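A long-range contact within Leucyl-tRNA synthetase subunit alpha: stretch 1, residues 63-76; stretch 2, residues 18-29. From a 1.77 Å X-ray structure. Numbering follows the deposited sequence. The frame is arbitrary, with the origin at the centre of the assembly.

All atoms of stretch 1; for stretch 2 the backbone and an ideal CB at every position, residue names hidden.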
# COMPACT_ATOMS: atom_id res chain seq x y z
N PRO A 63 -12.32 1.99 6.51
CA PRO A 63 -13.20 0.90 6.95
C PRO A 63 -12.52 -0.48 7.02
O PRO A 63 -12.97 -1.34 7.78
CB PRO A 63 -14.30 0.89 5.89
CG PRO A 63 -14.34 2.28 5.36
CD PRO A 63 -12.90 2.76 5.39
N LEU A 64 -11.48 -0.69 6.23
CA LEU A 64 -10.82 -2.01 6.22
C LEU A 64 -9.85 -2.22 7.39
O LEU A 64 -9.38 -3.32 7.64
CB LEU A 64 -10.11 -2.28 4.89
CG LEU A 64 -10.98 -2.68 3.69
CD1 LEU A 64 -10.07 -2.88 2.48
CD2 LEU A 64 -11.79 -3.95 3.98
N VAL A 65 -9.53 -1.15 8.12
CA VAL A 65 -8.60 -1.30 9.24
C VAL A 65 -9.06 -2.35 10.27
O VAL A 65 -8.29 -3.26 10.57
CB VAL A 65 -8.25 0.06 9.91
CG1 VAL A 65 -7.49 -0.17 11.20
CG2 VAL A 65 -7.44 0.91 8.94
N PRO A 66 -10.30 -2.24 10.81
CA PRO A 66 -10.73 -3.27 11.76
C PRO A 66 -10.91 -4.66 11.13
O PRO A 66 -10.61 -5.66 11.77
CB PRO A 66 -12.06 -2.73 12.32
CG PRO A 66 -12.52 -1.72 11.34
CD PRO A 66 -11.31 -1.18 10.65
N VAL A 67 -11.35 -4.70 9.87
CA VAL A 67 -11.52 -5.95 9.16
C VAL A 67 -10.17 -6.68 9.04
O VAL A 67 -10.05 -7.85 9.42
CB VAL A 67 -12.13 -5.72 7.75
CG1 VAL A 67 -12.20 -7.04 6.98
CG2 VAL A 67 -13.52 -5.10 7.87
N LEU A 68 -9.17 -5.97 8.51
CA LEU A 68 -7.85 -6.58 8.31
C LEU A 68 -7.12 -6.89 9.60
O LEU A 68 -6.41 -7.90 9.69
CB LEU A 68 -7.00 -5.71 7.38
CG LEU A 68 -7.57 -5.54 5.98
CD1 LEU A 68 -6.64 -4.57 5.23
CD2 LEU A 68 -7.72 -6.89 5.24
N ALA A 69 -7.29 -6.04 10.61
CA ALA A 69 -6.71 -6.33 11.94
C ALA A 69 -7.32 -7.60 12.57
O ALA A 69 -6.62 -8.39 13.23
CB ALA A 69 -6.86 -5.11 12.87
N CYS A 70 -8.62 -7.80 12.34
CA CYS A 70 -9.30 -9.00 12.83
C CYS A 70 -8.67 -10.22 12.18
O CYS A 70 -8.36 -11.21 12.86
CB CYS A 70 -10.80 -8.93 12.49
SG CYS A 70 -11.76 -10.37 13.02
N ILE A 71 -8.45 -10.13 10.87
CA ILE A 71 -7.79 -11.20 10.13
C ILE A 71 -6.34 -11.41 10.60
O ILE A 71 -5.93 -12.54 10.82
CB ILE A 71 -7.88 -10.98 8.61
CG1 ILE A 71 -9.37 -11.07 8.19
CG2 ILE A 71 -7.01 -11.99 7.86
CD1 ILE A 71 -9.65 -10.61 6.74
N GLY A 72 -5.61 -10.32 10.80
CA GLY A 72 -4.20 -10.39 11.24
C GLY A 72 -4.08 -10.97 12.63
O GLY A 72 -3.13 -11.71 12.92
N GLU A 73 -5.04 -10.68 13.49
CA GLU A 73 -5.09 -11.35 14.80
C GLU A 73 -5.33 -12.85 14.63
O GLU A 73 -4.66 -13.69 15.29
CB GLU A 73 -6.19 -10.73 15.68
CG GLU A 73 -6.40 -11.48 17.00
CD GLU A 73 -7.58 -10.95 17.77
OE1 GLU A 73 -8.73 -11.24 17.36
OE2 GLU A 73 -7.37 -10.28 18.80
N ARG A 74 -6.26 -13.19 13.76
CA ARG A 74 -6.68 -14.57 13.48
C ARG A 74 -5.49 -15.38 12.94
O ARG A 74 -5.34 -16.56 13.26
CB ARG A 74 -7.86 -14.54 12.49
CG ARG A 74 -8.63 -15.86 12.23
CD ARG A 74 -9.66 -16.21 13.26
NE ARG A 74 -10.41 -15.10 13.86
CZ ARG A 74 -11.70 -14.87 13.66
NH1 ARG A 74 -12.41 -15.65 12.85
NH2 ARG A 74 -12.29 -13.85 14.27
N LEU A 75 -4.62 -14.72 12.17
CA LEU A 75 -3.37 -15.31 11.65
C LEU A 75 -2.21 -15.36 12.66
O LEU A 75 -1.18 -16.00 12.40
CB LEU A 75 -2.91 -14.54 10.40
CG LEU A 75 -3.80 -14.59 9.15
CD1 LEU A 75 -3.29 -13.63 8.08
CD2 LEU A 75 -3.89 -16.02 8.61
N GLY A 76 -2.39 -14.70 13.80
CA GLY A 76 -1.36 -14.58 14.85
C GLY A 76 -0.28 -13.55 14.55
O GLY A 76 0.80 -13.60 15.16
N UNK A 18 -13.77 -19.44 5.38
CA UNK A 18 -14.64 -19.79 6.53
C UNK A 18 -14.00 -19.46 7.88
O UNK A 18 -14.70 -19.08 8.83
CB UNK A 18 -14.98 -21.28 6.49
N UNK A 19 -12.68 -19.56 7.96
CA UNK A 19 -11.92 -19.24 9.18
C UNK A 19 -11.96 -17.75 9.50
O UNK A 19 -11.70 -17.35 10.65
CB UNK A 19 -10.47 -19.69 9.03
N UNK A 20 -12.30 -16.92 8.51
CA UNK A 20 -12.25 -15.48 8.66
C UNK A 20 -13.56 -14.74 8.42
O UNK A 20 -13.60 -13.51 8.53
CB UNK A 20 -11.19 -14.93 7.70
N UNK A 21 -14.64 -15.48 8.14
CA UNK A 21 -15.92 -14.84 7.79
C UNK A 21 -16.44 -13.87 8.84
O UNK A 21 -17.06 -12.85 8.50
CB UNK A 21 -16.98 -15.92 7.55
N UNK A 22 -16.22 -14.17 10.12
CA UNK A 22 -16.72 -13.25 11.13
C UNK A 22 -15.90 -11.96 11.29
O UNK A 22 -16.28 -11.07 12.05
CB UNK A 22 -16.78 -13.98 12.48
N UNK A 23 -14.80 -11.86 10.54
CA UNK A 23 -14.01 -10.63 10.47
C UNK A 23 -14.54 -9.64 9.45
O UNK A 23 -14.12 -8.49 9.45
CB UNK A 23 -12.55 -10.96 10.14
N UNK A 24 -15.41 -10.10 8.55
CA UNK A 24 -15.79 -9.29 7.38
C UNK A 24 -17.29 -8.99 7.36
O UNK A 24 -18.10 -9.83 7.75
CB UNK A 24 -15.39 -10.01 6.09
N UNK A 25 -17.65 -7.76 6.94
CA UNK A 25 -19.07 -7.44 6.82
C UNK A 25 -19.69 -8.12 5.61
O UNK A 25 -18.99 -8.51 4.68
CB UNK A 25 -19.27 -5.93 6.73
N UNK A 26 -21.02 -8.23 5.65
CA UNK A 26 -21.79 -8.89 4.61
C UNK A 26 -21.40 -8.40 3.21
O UNK A 26 -21.33 -9.18 2.26
CB UNK A 26 -23.28 -8.66 4.85
N UNK A 27 -21.16 -7.10 3.10
CA UNK A 27 -20.83 -6.46 1.82
C UNK A 27 -19.57 -7.01 1.14
O UNK A 27 -19.42 -6.90 -0.09
CB UNK A 27 -20.66 -4.96 2.04
N UNK A 28 -18.66 -7.58 1.93
CA UNK A 28 -17.40 -8.13 1.38
C UNK A 28 -17.40 -9.65 1.26
O UNK A 28 -16.43 -10.23 0.75
CB UNK A 28 -16.22 -7.70 2.26
N UNK A 29 -18.48 -10.28 1.73
CA UNK A 29 -18.54 -11.73 1.86
C UNK A 29 -18.57 -12.43 0.50
O UNK A 29 -17.91 -13.45 0.31
CB UNK A 29 -19.77 -12.13 2.68

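Position 18 lies beyond the reach of stretch 1: nothing there comes within 5.5 Å of its ideal CB, so almost any side chain would suit. It is Glu-18, which makes no contact here.

At position 19 the CA-to-CB bond points sideways, and the ideal CB is 5.3 Å from Arg-74 CG. A long, flexible chain could follow the aliphatic part of that arginine. The residue is Lys-19, extended with all four chi angles t. Its CG packs 4.1 Å from Arg-74 CG, and one water links the lysine amino group to the backbone of Arg-74, accepting from Lys-19 NZ (3.0 Å) and donating to Arg-74 O (2.6 Å). The backbone contributes regardless of side chain: Arg-74 NH1 donates to Lys-19 O at 2.9 Å.

Position 20 has its ideal CB 4.3 Å from Ile-71 CG1 and 5.3 Å from Arg-74 CG. The bond is sideways, yet Ile-71, Leu-75 and the arginine methylenes offer a greasy surface, suited to a large apolar or aromatic group. Phe-20 (chi1 m) reaches all three: CD1 to Ile-71 CG2 is 3.8 Å, CZ to Leu-75 CD2 3.6 Å, and CE1 to Arg-74 CG 3.3 Å.

Position 21 points away and is unconstrained by stretch 1; it is Leu-21.

Position 22 places its ideal CB 4.7 Å from Arg-74 NH1, a donor. Asn, Asp, Gln or Glu could answer it. Asn-22, chi1 p, brings OD1 to the guanidinium edge, accepting from Arg-74 NH2 at 2.7 Å and from Arg-74 NH1 at 2.9 Å.

Position 23 is the most telling. Its CB points toward stretch 1 and lies only 3.0 Å from Cys-70 SG, too close for an ordinary nonbonded contact but right for the CB-to-SG separation across a disulfide, which indicates cysteine. Cys-23 SG bonds Cys-70 SG at 2.1 Å with chi3 -65°. The same sulfur sits over one face of the Arg-74 guanidinium, 3.6 Å from NH2, while Cys-23 CB packs 3.7 Å from Ile-71 CG1.

Position 24, at phi/psi -119/142, is extended, with its ideal CB 4.4 Å from Val-67 CG1. A medium apolar or beta-branched residue fits. Val-24 CG1 meets Val-67 CG1 at 3.9 Å.

Position 25 points sideways, with nothing of stretch 1 within 5.5 Å of its ideal CB, so many residues would suit; phi -74° is compatible with proline without demanding it. Pro-25 CD rests 3.9 Å from Val-67 CG2.

Positions 26, 27 and 29 are out of reach and unconstrained by stretch 1; they are Glu-26, Glu-27 and Lys-29.

Position 28 points toward stretch 1 across a gap exceeding 5.5 Å, favouring a longer apolar chain. Leu-28 (m, t) spans it, CD1 reaching Leu-64 CD2 at 3.6 Å.

Stretch 2, residues 18-29: EKFLNCVPEELK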
# COMPACT_ATOMS: atom_id res chain seq x y z
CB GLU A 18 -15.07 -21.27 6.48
CG GLU A 18 -15.93 -21.61 5.27
CD GLU A 18 -15.12 -21.87 3.99
OE1 GLU A 18 -13.87 -21.77 4.01
OE2 GLU A 18 -15.75 -22.18 2.96
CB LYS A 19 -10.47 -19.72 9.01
CG LYS A 19 -9.46 -19.30 10.07
CD LYS A 19 -8.08 -19.93 9.78
CE LYS A 19 -6.97 -19.34 10.64
NZ LYS A 19 -5.70 -20.13 10.45
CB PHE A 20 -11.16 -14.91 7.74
CG PHE A 20 -9.84 -15.57 7.93
CD1 PHE A 20 -8.94 -15.11 8.88
CD2 PHE A 20 -9.50 -16.68 7.15
CE1 PHE A 20 -7.71 -15.75 9.04
CE2 PHE A 20 -8.28 -17.31 7.30
CZ PHE A 20 -7.39 -16.84 8.26
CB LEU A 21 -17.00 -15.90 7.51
CG LEU A 21 -17.01 -16.49 6.10
CD1 LEU A 21 -18.00 -17.65 6.05
CD2 LEU A 21 -17.37 -15.39 5.07
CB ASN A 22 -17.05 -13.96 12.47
CG ASN A 22 -15.82 -14.28 13.31
OD1 ASN A 22 -14.72 -13.83 13.02
ND2 ASN A 22 -16.02 -15.03 14.38
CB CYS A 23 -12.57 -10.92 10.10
SG CYS A 23 -11.69 -11.75 11.43
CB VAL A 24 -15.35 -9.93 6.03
CG1 VAL A 24 -13.87 -10.40 6.08
CG2 VAL A 24 -16.24 -11.08 5.66
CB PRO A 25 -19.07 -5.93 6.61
CG PRO A 25 -17.78 -5.64 5.93
CD PRO A 25 -16.79 -6.64 6.53
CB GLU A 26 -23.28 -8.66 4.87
CG GLU A 26 -24.20 -9.48 3.98
CD GLU A 26 -24.58 -8.79 2.68
OE1 GLU A 26 -24.37 -7.56 2.53
OE2 GLU A 26 -25.10 -9.50 1.79
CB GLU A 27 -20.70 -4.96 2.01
CG GLU A 27 -22.01 -4.21 2.27
CD GLU A 27 -22.51 -4.27 3.72
OE1 GLU A 27 -21.85 -4.89 4.59
OE2 GLU A 27 -23.58 -3.68 3.99
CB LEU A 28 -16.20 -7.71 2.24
CG LEU A 28 -15.93 -6.21 2.40
CD1 LEU A 28 -14.70 -6.02 3.28
CD2 LEU A 28 -15.74 -5.55 1.05
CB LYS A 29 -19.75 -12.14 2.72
CG LYS A 29 -20.02 -13.63 2.71
CD LYS A 29 -21.18 -13.99 3.61
CE LYS A 29 -21.73 -15.37 3.30
NZ LYS A 29 -22.70 -15.35 2.16
O HOH W 1 -4.12 -18.79 12.66
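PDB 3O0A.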